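Local coordinates for Fe(2+) transporter FeoB (Escherichia coli, PDB 3I8X), which takes up ferrous iron across the inner membrane, its cytoplasmic G-protein domain, the part described here, binding GTP and probably coupling that binding to channel opening, at residues 118-123 and 148-153. Sequence-based numbering, arbitrary orientation.
With GDP (guanosine-5'-diphosphate), chain D.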
loop_
_atom_site.group_PDB
_atom_site.type_symbol
_atom_site.label_atom_id
_atom_site.label_comp_id
_atom_site.label_asym_id
_atom_site.label_seq_id
_atom_site.Cartn_x
_atom_site.Cartn_y
_atom_site.Cartn_z
ATOM N N ALA A 118 -0.690 -7.009 -8.133
ATOM C CA ALA A 118 -0.859 -8.406 -8.572
ATOM C C ALA A 118 -2.210 -8.932 -8.072
ATOM O O ALA A 118 -2.373 -9.198 -6.866
ATOM C CB ALA A 118 0.311 -9.311 -8.088
ATOM N N LEU A 119 -3.175 -9.042 -9.003
ATOM C CA LEU A 119 -4.551 -9.470 -8.665
ATOM C C LEU A 119 -4.608 -10.987 -8.645
ATOM O O LEU A 119 -4.664 -11.640 -9.684
ATOM C CB LEU A 119 -5.600 -8.893 -9.637
ATOM C CG LEU A 119 -7.079 -8.908 -9.175
ATOM C CD1 LEU A 119 -7.328 -8.036 -7.920
ATOM C CD2 LEU A 119 -8.016 -8.454 -10.276
ATOM N N ASN A 120 -4.593 -11.534 -7.437
ATOM C CA ASN A 120 -4.458 -12.955 -7.208
ATOM C C ASN A 120 -5.802 -13.637 -6.868
ATOM O O ASN A 120 -6.804 -12.972 -6.645
ATOM C CB ASN A 120 -3.480 -13.135 -6.024
ATOM C CG ASN A 120 -2.577 -14.327 -6.177
ATOM O OD1 ASN A 120 -2.601 -15.045 -7.176
ATOM N ND2 ASN A 120 -1.749 -14.532 -5.183
ATOM N N MET A 121 -5.789 -14.975 -6.824
ATOM C CA MET A 121 -6.935 -15.798 -6.404
ATOM C C MET A 121 -8.140 -15.571 -7.315
ATOM O O MET A 121 -9.284 -15.402 -6.873
ATOM C CB MET A 121 -7.272 -15.539 -4.938
ATOM C CG MET A 121 -6.040 -15.309 -4.067
ATOM S SD MET A 121 -5.700 -16.529 -2.848
ATOM C CE MET A 121 -6.895 -15.994 -1.620
ATOM N N LEU A 122 -7.835 -15.583 -8.608
ATOM C CA LEU A 122 -8.781 -15.247 -9.666
ATOM C C LEU A 122 -9.761 -16.377 -9.930
ATOM O O LEU A 122 -10.948 -16.137 -10.118
ATOM C CB LEU A 122 -8.027 -14.891 -10.950
ATOM C CG LEU A 122 -7.523 -13.455 -11.069
ATOM C CD1 LEU A 122 -6.711 -13.354 -12.378
ATOM C CD2 LEU A 122 -8.681 -12.437 -11.047
ATOM N N ASP A 123 -9.242 -17.598 -9.938
ATOM C CA ASP A 123 -10.067 -18.826 -9.962
ATOM C C ASP A 123 -11.054 -18.896 -8.780
ATOM O O ASP A 123 -12.228 -19.239 -8.950
ATOM C CB ASP A 123 -9.174 -20.075 -9.997
ATOM C CG ASP A 123 -7.913 -19.925 -9.148
ATOM O OD1 ASP A 123 -6.978 -20.727 -9.342
ATOM O OD2 ASP A 123 -7.844 -19.001 -8.297
ATOM N N LEU A 148 -3.232 -12.661 -11.929
ATOM C CA LEU A 148 -2.401 -13.826 -11.603
ATOM C C LEU A 148 -3.240 -14.979 -11.006
ATOM O O LEU A 148 -4.103 -14.765 -10.138
ATOM C CB LEU A 148 -1.300 -13.454 -10.571
ATOM C CG LEU A 148 0.069 -12.911 -11.058
ATOM C CD1 LEU A 148 0.168 -11.391 -11.087
ATOM C CD2 LEU A 148 1.184 -13.439 -10.208
ATOM N N VAL A 149 -2.984 -16.206 -11.446
ATOM C CA VAL A 149 -3.259 -17.388 -10.592
ATOM C C VAL A 149 -1.888 -17.991 -10.194
ATOM O O VAL A 149 -1.349 -18.831 -10.919
ATOM C CB VAL A 149 -4.173 -18.429 -11.282
ATOM C CG1 VAL A 149 -4.369 -19.645 -10.365
ATOM C CG2 VAL A 149 -5.504 -17.792 -11.673
ATOM N N SER A 150 -1.337 -17.556 -9.053
ATOM C CA SER A 150 0.120 -17.676 -8.795
ATOM C C SER A 150 0.598 -19.085 -8.417
ATOM O O SER A 150 1.807 -19.380 -8.511
ATOM C CB SER A 150 0.590 -16.648 -7.738
ATOM O OG SER A 150 0.299 -17.053 -6.403
ATOM N N THR A 151 -0.340 -19.942 -8.001
ATOM C CA THR A 151 -0.051 -21.366 -7.743
ATOM C C THR A 151 0.249 -22.124 -9.052
ATOM O O THR A 151 1.105 -23.018 -9.079
ATOM C CB THR A 151 -1.211 -22.063 -6.997
ATOM O OG1 THR A 151 -2.440 -21.830 -7.702
ATOM C CG2 THR A 151 -1.312 -21.561 -5.545
ATOM N N ARG A 152 -0.443 -21.756 -10.128
ATOM C CA ARG A 152 -0.120 -22.253 -11.466
ATOM C C ARG A 152 0.985 -21.456 -12.191
ATOM O O ARG A 152 1.563 -21.947 -13.169
ATOM C CB ARG A 152 -1.379 -22.295 -12.326
ATOM C CG ARG A 152 -2.256 -23.501 -12.023
ATOM C CD ARG A 152 -3.607 -23.412 -12.714
ATOM N NE ARG A 152 -4.591 -24.285 -12.074
ATOM C CZ ARG A 152 -5.190 -24.042 -10.902
ATOM N NH1 ARG A 152 -4.910 -22.944 -10.187
ATOM N NH2 ARG A 152 -6.067 -24.927 -10.424
ATOM N N GLY A 153 1.284 -20.247 -11.720
ATOM C CA GLY A 153 2.316 -19.398 -12.346
ATOM C C GLY A 153 1.740 -18.526 -13.459
ATOM O O GLY A 153 2.460 -18.119 -14.367
HETATM P PB GDP D . 0.331 -15.570 2.119
HETATM O O1B GDP D . -0.051 -15.584 3.570
HETATM O O2B GDP D . -0.097 -14.239 1.614
HETATM O O3B GDP D . 1.837 -15.693 2.155
HETATM O O3A GDP D . -0.379 -16.737 1.265
HETATM P PA GDP D . 0.194 -18.122 0.586
HETATM O O1A GDP D . 0.761 -19.147 1.551
HETATM O O2A GDP D . 1.029 -17.980 -0.656
HETATM O "O5'" GDP D . -1.173 -18.724 0.003
HETATM C "C5'" GDP D . -2.251 -19.150 0.823
HETATM C "C4'" GDP D . -2.859 -20.402 0.191
HETATM O "O4'" GDP D . -3.481 -20.048 -1.040
HETATM C "C3'" GDP D . -1.804 -21.436 -0.168
HETATM O "O3'" GDP D . -2.293 -22.759 0.007
HETATM C "C2'" GDP D . -1.511 -21.226 -1.637
HETATM O "O2'" GDP D . -1.049 -22.429 -2.260
HETATM C "C1'" GDP D . -2.849 -20.717 -2.152
HETATM N N9 GDP D . -2.747 -19.774 -3.309
HETATM C C8 GDP D . -1.834 -18.810 -3.540
HETATM N N7 GDP D . -2.111 -18.162 -4.705
HETATM C C5 GDP D . -3.220 -18.699 -5.233
HETATM C C6 GDP D . -4.069 -18.489 -6.445
HETATM O O6 GDP D . -3.797 -17.622 -7.285
HETATM N N1 GDP D . -5.150 -19.253 -6.605
HETATM C C2 GDP D . -5.465 -20.208 -5.709
HETATM N N2 GDP D . -6.550 -20.957 -5.915
HETATM N N3 GDP D . -4.750 -20.477 -4.586
HETATM C C4 GDP D . -3.639 -19.755 -4.299
#
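Ala-118 lays its methyl against Leu-148, CB to CD1 3.7 Å, and both side chains also touch Leu-19 of helix 16-24. Next, Leu-119 O accepts a nearly straight hydrogen bond from Leu-148 N (2.9 Å, 163°), which carries the pairing of parallel strands 115-120 and 145-147 just beyond the end of the latter. Asn-120 then brings its amide up beside the guanine: ND2 is hydrogen-bonded to Ser-14 O of the P-loop, while OD1 takes a weak bond from Ser-150 N at 3.4 Å. Replacing this asparagine by an alanine removes both amide ends, which would probably leave Ser-14 O without this donor and let the P-loop and the 148-153 loop shift relative to each other. In G-domains guanine specificity comes from an NKxD-type motif and the G5 loop gripping the base together, here Asn-Met-Leu-Asp and the loop that mediates fast GDP release. At Met-121 the backbone N reaches GDP O6 only weakly, whereas Ser-150 N donates to that same O6 at 3.0 Å; the thioether sulfur lies over the base. Leu-122 packs CB on Val-149 CG2, 3.9 Å away. Turned at chi1 37°, the Asp-123 carboxylate meets the base, and OD2 accepts a hydrogen bond from GDP N1 at 3.2 Å. Its OD1 forms a salt bridge with Arg-152 NH1 (3.1 Å), the carboxylate and guanidinium planes 70° apart.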